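Local coordinates for protein pyocin S5 (Pseudomonas aeruginosa PAO1, PDB 6THK) that probably kills related bacteria by forming pores that depolarise their cytoplasmic membrane, as in the channel-forming colicins, at residues 346-358 with 446-459. The protein carries 1 engineered substitution. Residues are numbered along the deposited sequence; the frame is centred on the assembly and turned at random.
Sequences ARQLAEGARGKNI and AAGAAASWLVGIAF
I358 pushes its side chain into the turn that precedes helix 451-464. With CG1 set beside its own backbone N (chi1 -70°), CD1 reaches the methyls of A446 and A449, each 3.6 Å away, while CG1 meets L454 CD1 at 3.6 Å as the two branched side chains approach tip to tip. The backbones join alongside: I358 N donates to A449 O (3.3 Å), and A451 N gives an almost straight bond to K356 O (3.0 Å, 175° at the hydrogen), approaching from above the carbonyl plane. These two bonds flank N357 and A450 in a single beta bridge between two loops of a mainly helical domain. The A451 methyl points toward the first segment, against A353 CB (3.9 Å) and K356 CB. A water donates to A353 O and K356 O, which flank a type II turn, and accepts from S452 N; a second links N357 OD1 to G448 O. The K356 side chain turns back to its own helix, its NZ binding G352 O.

Farther along, the axes of helical segments 346-353 and 451-459 come within 8.8 Å, nearly antiparallel at 157°. V455 spreads its two methyls over the small residues of helix 340-353, CG1 against A350 and CG2 against A353 CB (3.7 Å). The F459 ring meets A346 O at its edge, with CZ 3.3 Å from that oxygen, and also touches the A346 and A350 methyls. V455 CG1 lies over one face, offset toward the rim; the F459 ring also meets that of F330. M476 of helix 468-481 packs on A346 and L349. The result is an alanine-lined antiparallel helix pair, fastened at one end by a short backbone bridge, that joins helix 340-353 to the start of the predicted transmembrane region, within the all-helical bundle of a colicin-type pore-forming domain.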
loop_
_atom_site.group_PDB
_atom_site.type_symbol
_atom_site.label_atom_id
_atom_site.label_comp_id
_atom_site.label_asym_id
_atom_site.label_seq_id
_atom_site.Cartn_x
_atom_site.Cartn_y
_atom_site.Cartn_z
ATOM N N ALA A 346 -24.897 -17.723 -53.373
ATOM C CA ALA A 346 -24.226 -16.757 -52.504
ATOM C C ALA A 346 -23.365 -17.545 -51.484
ATOM O O ALA A 346 -22.167 -17.258 -51.335
ATOM C CB ALA A 346 -25.249 -15.881 -51.781
ATOM N N ARG A 347 -23.956 -18.586 -50.856
ATOM C CA ARG A 347 -23.239 -19.423 -49.882
ATOM C C ARG A 347 -22.008 -20.110 -50.490
ATOM O O ARG A 347 -20.978 -20.175 -49.832
ATOM C CB ARG A 347 -24.178 -20.437 -49.225
ATOM C CG ARG A 347 -23.588 -21.059 -47.971
ATOM C CD ARG A 347 -24.519 -22.105 -47.398
ATOM N NE ARG A 347 -25.764 -21.533 -46.877
ATOM C CZ ARG A 347 -25.883 -20.989 -45.671
ATOM N NH1 ARG A 347 -24.825 -20.903 -44.863
ATOM N NH2 ARG A 347 -27.060 -20.539 -45.254
ATOM N N GLN A 348 -22.111 -20.600 -51.733
ATOM C CA GLN A 348 -20.974 -21.221 -52.410
ATOM C C GLN A 348 -19.927 -20.166 -52.769
ATOM O O GLN A 348 -18.731 -20.474 -52.722
ATOM C CB GLN A 348 -21.409 -21.986 -53.656
ATOM C CG GLN A 348 -21.994 -23.367 -53.343
ATOM C CD GLN A 348 -21.981 -24.242 -54.564
ATOM O OE1 GLN A 348 -20.933 -24.484 -55.159
ATOM N NE2 GLN A 348 -23.144 -24.722 -54.977
ATOM N N LEU A 349 -20.370 -18.918 -53.091
ATOM C CA LEU A 349 -19.450 -17.820 -53.381
ATOM C C LEU A 349 -18.604 -17.514 -52.146
ATOM O O LEU A 349 -17.383 -17.495 -52.248
ATOM C CB LEU A 349 -20.182 -16.556 -53.908
ATOM C CG LEU A 349 -19.286 -15.390 -54.360
ATOM C CD1 LEU A 349 -18.506 -15.748 -55.624
ATOM C CD2 LEU A 349 -20.108 -14.148 -54.638
ATOM N N ALA A 350 -19.255 -17.342 -50.973
ATOM C CA ALA A 350 -18.617 -17.072 -49.683
ATOM C C ALA A 350 -17.682 -18.185 -49.195
ATOM O O ALA A 350 -16.609 -17.889 -48.638
ATOM C CB ALA A 350 -19.672 -16.781 -48.631
ATOM N N GLU A 351 -18.091 -19.464 -49.387
ATOM C CA GLU A 351 -17.300 -20.632 -48.974
ATOM C C GLU A 351 -16.094 -20.877 -49.886
ATOM O O GLU A 351 -15.019 -21.239 -49.402
ATOM C CB GLU A 351 -18.177 -21.884 -48.914
ATOM C CG GLU A 351 -17.470 -23.114 -48.362
ATOM C CD GLU A 351 -16.818 -22.996 -46.990
ATOM O OE1 GLU A 351 -17.282 -22.177 -46.157
ATOM O OE2 GLU A 351 -15.881 -23.786 -46.727
ATOM N N GLY A 352 -16.292 -20.701 -51.184
ATOM C CA GLY A 352 -15.244 -20.882 -52.178
ATOM C C GLY A 352 -14.172 -19.811 -52.156
ATOM O O GLY A 352 -13.129 -19.988 -52.786
ATOM N N ALA A 353 -14.429 -18.679 -51.453
ATOM C CA ALA A 353 -13.491 -17.543 -51.315
ATOM C C ALA A 353 -12.606 -17.722 -50.080
ATOM O O ALA A 353 -11.516 -17.150 -49.995
ATOM C CB ALA A 353 -14.266 -16.239 -51.210
ATOM N N ARG A 354 -13.092 -18.507 -49.113
ATOM C CA ARG A 354 -12.415 -18.830 -47.855
ATOM C C ARG A 354 -10.971 -19.303 -48.158
ATOM O O ARG A 354 -10.762 -20.140 -49.050
ATOM C CB ARG A 354 -13.241 -19.908 -47.120
ATOM C CG ARG A 354 -13.141 -19.875 -45.612
ATOM C CD ARG A 354 -14.291 -20.592 -44.896
ATOM N NE ARG A 354 -15.447 -19.711 -44.702
ATOM C CZ ARG A 354 -15.595 -18.857 -43.689
ATOM N NH1 ARG A 354 -14.665 -18.763 -42.748
ATOM N NH2 ARG A 354 -16.674 -18.085 -43.617
ATOM N N GLY A 355 -10.001 -18.652 -47.513
ATOM C CA GLY A 355 -8.578 -18.939 -47.664
ATOM C C GLY A 355 -7.928 -18.587 -48.984
ATOM O O GLY A 355 -6.764 -18.917 -49.200
ATOM N N LYS A 356 -8.657 -17.914 -49.864
ATOM C CA LYS A 356 -8.158 -17.496 -51.171
ATOM C C LYS A 356 -7.914 -15.977 -51.183
ATOM O O LYS A 356 -8.433 -15.258 -50.321
ATOM C CB LYS A 356 -9.156 -17.876 -52.280
ATOM C CG LYS A 356 -9.255 -19.372 -52.620
ATOM C CD LYS A 356 -10.082 -19.545 -53.915
ATOM C CE LYS A 356 -10.255 -20.980 -54.365
ATOM N NZ LYS A 356 -11.011 -21.797 -53.372
ATOM N N ASN A 357 -7.091 -15.512 -52.139
ATOM C CA ASN A 357 -6.826 -14.089 -52.357
ATOM C C ASN A 357 -7.488 -13.681 -53.685
ATOM O O ASN A 357 -7.937 -14.543 -54.448
ATOM C CB ASN A 357 -5.319 -13.798 -52.423
ATOM C CG ASN A 357 -4.578 -14.008 -51.136
ATOM O OD1 ASN A 357 -4.755 -13.277 -50.154
ATOM N ND2 ASN A 357 -3.693 -14.991 -51.146
ATOM N N ILE A 358 -7.549 -12.372 -53.958
ATOM C CA ILE A 358 -8.132 -11.833 -55.181
ATOM C C ILE A 358 -7.181 -12.102 -56.351
ATOM O O ILE A 358 -5.966 -11.966 -56.195
ATOM C CB ILE A 358 -8.403 -10.334 -54.942
ATOM C CG1 ILE A 358 -9.555 -10.180 -53.946
ATOM C CG2 ILE A 358 -8.647 -9.543 -56.239
ATOM C CD1 ILE A 358 -9.455 -9.032 -53.011
ATOM N N ALA A 446 -8.394 -3.524 -54.389
ATOM C CA ALA A 446 -8.150 -4.637 -53.480
ATOM C C ALA A 446 -6.978 -5.577 -53.755
ATOM O O ALA A 446 -7.041 -6.738 -53.385
ATOM C CB ALA A 446 -9.418 -5.456 -53.341
ATOM N N ALA A 447 -5.920 -5.103 -54.396
ATOM C CA ALA A 447 -4.738 -5.940 -54.624
ATOM C C ALA A 447 -4.189 -6.442 -53.273
ATOM O O ALA A 447 -4.118 -5.681 -52.301
ATOM C CB ALA A 447 -3.669 -5.160 -55.365
ATOM N N GLY A 448 -3.900 -7.738 -53.205
ATOM C CA GLY A 448 -3.368 -8.361 -51.995
ATOM C C GLY A 448 -4.373 -8.626 -50.892
ATOM O O GLY A 448 -3.986 -9.092 -49.813
ATOM N N ALA A 449 -5.663 -8.319 -51.128
ATOM C CA ALA A 449 -6.698 -8.550 -50.113
ATOM C C ALA A 449 -7.297 -9.958 -50.248
ATOM O O ALA A 449 -7.042 -10.665 -51.235
ATOM C CB ALA A 449 -7.784 -7.473 -50.175
ATOM N N ALA A 450 -8.022 -10.361 -49.223
ATOM C CA ALA A 450 -8.638 -11.658 -49.208
ATOM C C ALA A 450 -9.827 -11.623 -50.127
ATOM O O ALA A 450 -10.522 -10.622 -50.210
ATOM C CB ALA A 450 -9.069 -12.009 -47.802
ATOM N N ALA A 451 -10.109 -12.755 -50.758
ATOM C CA ALA A 451 -11.229 -12.913 -51.682
ATOM C C ALA A 451 -12.588 -12.689 -51.003
ATOM O O ALA A 451 -13.506 -12.183 -51.617
ATOM C CB ALA A 451 -11.170 -14.259 -52.379
ATOM N N SER A 452 -12.685 -13.050 -49.724
ATOM C CA SER A 452 -13.870 -12.876 -48.894
ATOM C C SER A 452 -14.291 -11.403 -48.765
ATOM O O SER A 452 -15.464 -11.123 -48.610
ATOM C CB SER A 452 -13.648 -13.486 -47.515
ATOM O OG SER A 452 -13.100 -14.780 -47.630
ATOM N N TRP A 453 -13.334 -10.475 -48.778
ATOM C CA TRP A 453 -13.649 -9.055 -48.734
ATOM C C TRP A 453 -14.483 -8.659 -49.959
ATOM O O TRP A 453 -15.426 -7.893 -49.837
ATOM C CB TRP A 453 -12.384 -8.199 -48.660
ATOM C CG TRP A 453 -12.706 -6.772 -48.450
ATOM C CD1 TRP A 453 -13.307 -6.229 -47.364
ATOM C CD2 TRP A 453 -12.484 -5.701 -49.363
ATOM N NE1 TRP A 453 -13.464 -4.884 -47.533
ATOM C CE2 TRP A 453 -12.963 -4.533 -48.754
ATOM C CE3 TRP A 453 -11.918 -5.612 -50.632
ATOM C CZ2 TRP A 453 -12.898 -3.298 -49.370
ATOM C CZ3 TRP A 453 -11.858 -4.386 -51.237
ATOM C CH2 TRP A 453 -12.340 -3.245 -50.608
ATOM N N LEU A 454 -14.141 -9.196 -51.129
ATOM C CA LEU A 454 -14.889 -8.958 -52.362
ATOM C C LEU A 454 -16.306 -9.496 -52.219
ATOM O O LEU A 454 -17.255 -8.884 -52.682
ATOM C CB LEU A 454 -14.240 -9.670 -53.536
ATOM C CG LEU A 454 -13.022 -9.072 -54.212
ATOM C CD1 LEU A 454 -12.785 -9.788 -55.530
ATOM C CD2 LEU A 454 -13.208 -7.583 -54.423
ATOM N N VAL A 455 -16.433 -10.664 -51.587
ATOM C CA VAL A 455 -17.721 -11.296 -51.332
ATOM C C VAL A 455 -18.556 -10.411 -50.415
ATOM O O VAL A 455 -19.753 -10.298 -50.594
ATOM C CB VAL A 455 -17.574 -12.708 -50.750
ATOM C CG1 VAL A 455 -18.938 -13.332 -50.549
ATOM C CG2 VAL A 455 -16.739 -13.576 -51.672
ATOM N N GLY A 456 -17.919 -9.782 -49.432
ATOM C CA GLY A 456 -18.601 -8.861 -48.543
ATOM C C GLY A 456 -19.145 -7.683 -49.334
ATOM O O GLY A 456 -20.255 -7.239 -49.093
ATOM N N ILE A 457 -18.353 -7.188 -50.283
ATOM C CA ILE A 457 -18.742 -6.099 -51.160
ATOM C C ILE A 457 -19.963 -6.511 -51.981
ATOM O O ILE A 457 -20.905 -5.744 -52.127
ATOM C CB ILE A 457 -17.579 -5.714 -52.084
ATOM C CG1 ILE A 457 -16.540 -4.915 -51.306
ATOM C CG2 ILE A 457 -18.075 -4.936 -53.282
ATOM C CD1 ILE A 457 -15.274 -4.648 -52.077
ATOM N N ALA A 458 -19.935 -7.730 -52.506
ATOM C CA ALA A 458 -21.050 -8.296 -53.286
ATOM C C ALA A 458 -22.335 -8.363 -52.460
ATOM O O ALA A 458 -23.392 -7.937 -52.910
ATOM C CB ALA A 458 -20.674 -9.683 -53.791
ATOM N N PHE A 459 -22.228 -8.870 -51.252
ATOM C CA PHE A 459 -23.333 -9.025 -50.314
ATOM C C PHE A 459 -23.822 -7.661 -49.774
ATOM O O PHE A 459 -25.036 -7.453 -49.714
ATOM C CB PHE A 459 -22.940 -9.991 -49.174
ATOM C CG PHE A 459 -22.715 -11.458 -49.537
ATOM C CD1 PHE A 459 -22.763 -11.886 -50.862
ATOM C CD2 PHE A 459 -22.449 -12.406 -48.550
ATOM C CE1 PHE A 459 -22.579 -13.242 -51.190
ATOM C CE2 PHE A 459 -22.262 -13.751 -48.879
ATOM C CZ PHE A 459 -22.338 -14.160 -50.196
HETATM O O HOH W 1 -10.475 -14.978 -48.560
HETATM O O HOH W 2 -4.107 -11.440 -47.850
#